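Local coordinates for protein ORC2 (Aeropyrum pernix, PDB 1W5T) that binds DNA and ATP as an archaeal Orc1/Cdc6-type AAA+ protein and takes part in regulating DNA replication, at residues A[308-320]-A[333-347]. Residues are numbered along the deposited sequence; the frame is centred on the assembly and turned at random.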
# COMPACT_ATOMS: atom_id res chain seq x y z
N ILE A 308 -21.04 -5.95 14.66
CA ILE A 308 -22.35 -5.86 14.02
C ILE A 308 -22.85 -4.43 14.04
O ILE A 308 -23.47 -3.94 13.11
CB ILE A 308 -23.37 -6.75 14.80
CG1 ILE A 308 -22.97 -8.21 14.77
CG2 ILE A 308 -24.77 -6.61 14.25
CD1 ILE A 308 -23.75 -9.08 15.75
N HIS A 309 -22.53 -3.75 15.13
CA HIS A 309 -23.08 -2.46 15.40
C HIS A 309 -22.45 -1.36 14.58
O HIS A 309 -23.16 -0.51 14.05
CB HIS A 309 -23.12 -2.21 16.89
CG HIS A 309 -24.35 -2.80 17.52
ND1 HIS A 309 -25.54 -2.11 17.60
CD2 HIS A 309 -24.61 -4.05 17.97
CE1 HIS A 309 -26.46 -2.89 18.13
NE2 HIS A 309 -25.92 -4.07 18.36
N GLU A 310 -21.13 -1.45 14.40
CA GLU A 310 -20.43 -0.63 13.40
C GLU A 310 -20.97 -0.89 12.01
O GLU A 310 -21.20 0.04 11.25
CB GLU A 310 -18.93 -0.87 13.41
CG GLU A 310 -18.40 -1.41 14.72
CD GLU A 310 -17.00 -0.97 15.03
OE1 GLU A 310 -16.26 -1.79 15.57
OE2 GLU A 310 -16.64 0.19 14.74
N LEU A 311 -21.20 -2.16 11.69
CA LEU A 311 -21.67 -2.58 10.38
C LEU A 311 -23.08 -2.02 10.08
O LEU A 311 -23.37 -1.62 8.96
CB LEU A 311 -21.66 -4.11 10.34
CG LEU A 311 -20.57 -5.00 9.71
CD1 LEU A 311 -19.31 -4.27 9.37
CD2 LEU A 311 -20.26 -6.23 10.59
N ILE A 312 -23.95 -2.02 11.10
CA ILE A 312 -25.26 -1.39 10.97
C ILE A 312 -25.18 0.13 10.66
O ILE A 312 -25.92 0.64 9.83
CB ILE A 312 -26.16 -1.69 12.23
CG1 ILE A 312 -26.57 -3.15 12.25
CG2 ILE A 312 -27.42 -0.87 12.20
CD1 ILE A 312 -26.63 -3.70 13.65
N ILE A 313 -24.27 0.81 11.31
CA ILE A 313 -24.06 2.24 11.12
C ILE A 313 -23.44 2.55 9.76
O ILE A 313 -23.89 3.48 9.05
CB ILE A 313 -23.21 2.82 12.26
CG1 ILE A 313 -23.90 2.53 13.61
CG2 ILE A 313 -22.98 4.31 12.02
CD1 ILE A 313 -22.97 2.66 14.88
N LEU A 314 -22.44 1.75 9.40
CA LEU A 314 -21.86 1.83 8.06
C LEU A 314 -22.94 1.69 6.96
O LEU A 314 -23.00 2.47 6.01
CB LEU A 314 -20.73 0.82 7.86
CG LEU A 314 -19.95 0.92 6.54
CD1 LEU A 314 -19.45 2.35 6.33
CD2 LEU A 314 -18.74 -0.06 6.50
N ARG A 315 -23.77 0.68 7.11
CA ARG A 315 -24.87 0.44 6.18
C ARG A 315 -25.78 1.66 6.04
O ARG A 315 -26.12 2.06 4.94
CB ARG A 315 -25.68 -0.78 6.61
CG ARG A 315 -26.51 -1.34 5.48
CD ARG A 315 -27.93 -1.65 5.84
NE ARG A 315 -28.50 -2.65 4.93
CZ ARG A 315 -29.40 -2.38 3.98
NH1 ARG A 315 -29.87 -3.35 3.22
NH2 ARG A 315 -29.85 -1.14 3.79
N LEU A 316 -26.13 2.25 7.17
CA LEU A 316 -27.06 3.35 7.16
C LEU A 316 -26.47 4.58 6.49
O LEU A 316 -27.14 5.26 5.70
CB LEU A 316 -27.52 3.68 8.59
CG LEU A 316 -28.46 2.71 9.29
CD1 LEU A 316 -28.37 2.98 10.77
CD2 LEU A 316 -29.92 2.80 8.80
N ILE A 317 -25.19 4.86 6.79
CA ILE A 317 -24.46 5.94 6.15
C ILE A 317 -24.38 5.68 4.65
O ILE A 317 -24.56 6.58 3.86
CB ILE A 317 -23.09 6.09 6.79
CG1 ILE A 317 -23.24 6.66 8.21
CG2 ILE A 317 -22.16 6.94 5.93
CD1 ILE A 317 -21.93 7.01 8.96
N ALA A 318 -24.14 4.43 4.27
CA ALA A 318 -24.12 4.05 2.84
C ALA A 318 -25.46 4.28 2.14
O ALA A 318 -25.50 4.92 1.12
CB ALA A 318 -23.67 2.62 2.64
N GLU A 319 -26.57 3.78 2.69
CA GLU A 319 -27.86 4.04 2.04
C GLU A 319 -28.28 5.52 1.93
O GLU A 319 -28.94 5.89 0.98
CB GLU A 319 -28.99 3.20 2.63
CG GLU A 319 -29.33 3.51 4.07
CD GLU A 319 -30.23 2.44 4.67
OE1 GLU A 319 -31.22 2.80 5.35
OE2 GLU A 319 -29.94 1.23 4.49
N ALA A 320 -27.89 6.35 2.88
CA ALA A 320 -28.15 7.77 2.78
C ALA A 320 -27.43 8.37 1.56
O ALA A 320 -27.87 9.38 1.00
CB ALA A 320 -27.74 8.48 4.05
N LEU A 333 -28.94 10.23 11.92
CA LEU A 333 -28.21 8.98 11.92
C LEU A 333 -28.57 8.13 13.14
O LEU A 333 -28.99 6.97 12.98
CB LEU A 333 -26.70 9.22 11.79
CG LEU A 333 -25.76 8.03 11.56
CD1 LEU A 333 -26.24 7.08 10.43
CD2 LEU A 333 -24.35 8.48 11.30
N ARG A 334 -28.46 8.73 14.32
CA ARG A 334 -28.83 8.12 15.59
C ARG A 334 -30.27 7.59 15.54
O ARG A 334 -30.53 6.43 15.93
CB ARG A 334 -28.67 9.13 16.74
CG ARG A 334 -28.86 8.56 18.16
CD ARG A 334 -28.10 7.24 18.45
NE ARG A 334 -28.69 6.52 19.58
CZ ARG A 334 -28.10 5.54 20.27
NH1 ARG A 334 -28.73 4.94 21.26
NH2 ARG A 334 -26.89 5.14 19.96
N GLN A 335 -31.20 8.42 15.06
CA GLN A 335 -32.61 8.02 14.93
C GLN A 335 -32.75 6.74 14.10
O GLN A 335 -33.29 5.74 14.58
CB GLN A 335 -33.43 9.13 14.29
CG GLN A 335 -34.69 9.50 15.01
CD GLN A 335 -35.23 10.85 14.54
OE1 GLN A 335 -36.45 10.99 14.28
NE2 GLN A 335 -34.34 11.84 14.41
N ARG A 336 -32.24 6.79 12.87
CA ARG A 336 -32.22 5.64 11.98
C ARG A 336 -31.49 4.42 12.54
O ARG A 336 -31.85 3.29 12.24
CB ARG A 336 -31.59 6.02 10.64
CG ARG A 336 -32.48 6.90 9.76
CD ARG A 336 -31.86 7.20 8.42
NE ARG A 336 -32.61 8.23 7.72
CZ ARG A 336 -32.34 8.66 6.49
NH1 ARG A 336 -33.11 9.60 5.95
NH2 ARG A 336 -31.30 8.17 5.80
N TYR A 337 -30.46 4.65 13.34
CA TYR A 337 -29.68 3.58 13.94
C TYR A 337 -30.53 2.83 14.96
O TYR A 337 -30.56 1.60 14.95
CB TYR A 337 -28.40 4.13 14.60
CG TYR A 337 -27.78 3.12 15.54
CD1 TYR A 337 -27.17 1.98 15.05
CD2 TYR A 337 -27.85 3.29 16.92
CE1 TYR A 337 -26.62 1.05 15.89
CE2 TYR A 337 -27.31 2.35 17.78
CZ TYR A 337 -26.69 1.23 17.25
OH TYR A 337 -26.12 0.30 18.10
N GLU A 338 -31.19 3.59 15.84
CA GLU A 338 -32.10 3.02 16.84
C GLU A 338 -33.25 2.30 16.15
O GLU A 338 -33.51 1.13 16.42
CB GLU A 338 -32.63 4.11 17.79
CG GLU A 338 -31.60 4.58 18.81
CD GLU A 338 -32.03 5.86 19.52
OE1 GLU A 338 -31.71 6.02 20.71
OE2 GLU A 338 -32.68 6.70 18.88
N ASP A 339 -33.90 3.01 15.23
CA ASP A 339 -34.92 2.45 14.35
C ASP A 339 -34.40 1.14 13.72
O ASP A 339 -35.05 0.09 13.85
CB ASP A 339 -35.32 3.46 13.23
CG ASP A 339 -36.26 4.63 13.71
OD1 ASP A 339 -36.81 4.59 14.83
OD2 ASP A 339 -36.51 5.64 12.99
N ALA A 340 -33.24 1.19 13.05
CA ALA A 340 -32.74 0.05 12.28
C ALA A 340 -32.31 -1.18 13.08
O ALA A 340 -32.58 -2.30 12.65
CB ALA A 340 -31.64 0.46 11.32
N SER A 341 -31.65 -0.98 14.22
CA SER A 341 -31.19 -2.12 15.01
C SER A 341 -32.36 -3.00 15.41
O SER A 341 -32.38 -4.18 15.08
CB SER A 341 -30.38 -1.75 16.28
OG SER A 341 -30.18 -0.36 16.45
N LEU A 342 -33.32 -2.40 16.11
CA LEU A 342 -34.52 -3.07 16.61
C LEU A 342 -35.28 -3.78 15.50
O LEU A 342 -35.38 -5.00 15.50
CB LEU A 342 -35.43 -2.04 17.26
CG LEU A 342 -35.90 -2.21 18.70
CD1 LEU A 342 -35.54 -0.96 19.51
CD2 LEU A 342 -37.41 -2.46 18.70
N THR A 343 -35.80 -3.01 14.54
CA THR A 343 -36.68 -3.56 13.51
C THR A 343 -35.98 -4.45 12.47
O THR A 343 -36.34 -5.62 12.33
CB THR A 343 -37.60 -2.46 12.87
OG1 THR A 343 -36.90 -1.21 12.77
CG2 THR A 343 -38.77 -2.11 13.80
N MET A 344 -34.99 -3.92 11.75
CA MET A 344 -34.29 -4.71 10.73
C MET A 344 -33.38 -5.80 11.27
O MET A 344 -33.25 -6.83 10.63
CB MET A 344 -33.48 -3.82 9.77
CG MET A 344 -33.39 -4.39 8.34
SD MET A 344 -32.09 -3.67 7.29
CE MET A 344 -32.28 -1.86 7.71
N TYR A 345 -32.77 -5.58 12.43
CA TYR A 345 -31.72 -6.49 12.90
C TYR A 345 -32.01 -7.30 14.17
O TYR A 345 -31.23 -8.17 14.54
CB TYR A 345 -30.37 -5.76 13.02
CG TYR A 345 -29.82 -5.37 11.67
CD1 TYR A 345 -29.83 -4.05 11.25
CD2 TYR A 345 -29.32 -6.34 10.81
CE1 TYR A 345 -29.36 -3.71 10.00
CE2 TYR A 345 -28.84 -6.00 9.56
CZ TYR A 345 -28.86 -4.69 9.16
OH TYR A 345 -28.38 -4.33 7.90
N ASN A 346 -33.12 -6.99 14.83
CA ASN A 346 -33.50 -7.61 16.13
C ASN A 346 -32.38 -7.64 17.18
O ASN A 346 -32.16 -8.66 17.86
CB ASN A 346 -34.17 -8.99 15.94
CG ASN A 346 -34.71 -9.23 14.52
OD1 ASN A 346 -34.23 -10.12 13.81
ND2 ASN A 346 -35.70 -8.41 14.10
N VAL A 347 -31.66 -6.52 17.30
CA VAL A 347 -30.68 -6.30 18.37
C VAL A 347 -31.02 -4.98 19.07
O VAL A 347 -31.50 -4.03 18.41
CB VAL A 347 -29.20 -6.26 17.85
CG1 VAL A 347 -28.72 -7.64 17.43
CG2 VAL A 347 -29.00 -5.23 16.72
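Tyr-337 lies across helix 308-320 as a knob in the hole formed by His-309, Ile-312, Ile-313 and Leu-316. Its CB meets Leu-316 CD1 at 4.0 Å. With CG anti to the backbone N (chi1 164°), the ring is carried toward the start of helix 308-320. CD1 then touches Ile-313 CG1 at 3.6 Å and, a little farther off, Ile-312 CG2. CE1 stays beside Ile-313 CG1 and nears the imidazole. At the tip, OH meets His-309 ND1 at 2.5 Å, a short, bent hydrogen bond in which either group could be the donor. The His-309 and Tyr-337 rings meet rim to rim, with planes at 69°. Arg-350 N is a second partner of this hydroxyl. Ser-341 OG sits over one face of the phenol.

Both helices belong to the C-terminal winged-helix domain, and their axes cross at 121°. Helix 308-322 is the first of the three helices of the bundle. Helix 330-345 and helix 352-364, which touches both, follow as the helix-turn-helix pair.

Leu-316 answers as a knob from the other side, among Leu-333, Arg-336, Tyr-337 and Ala-340. Its CD1 lies 3.5 Å from Tyr-337 CA, and its CD2 rests on Ala-340 CB. Farther along, Ile-317 CD1 touches Leu-333 CD2 at 3.7 Å.

Toward the end of helix 333-345, Ile-312 CG1 makes a CH-pi contact over one face of Tyr-345, 3.8 Å from the ring centroid. Val-347 CG2 packs obliquely against the His-309 imidazole, 3.7 Å from NE2. Arg-315 CD reaches Tyr-345 OH, and Asp-400 of helix 392-408 forms a salt bridge with Arg-315.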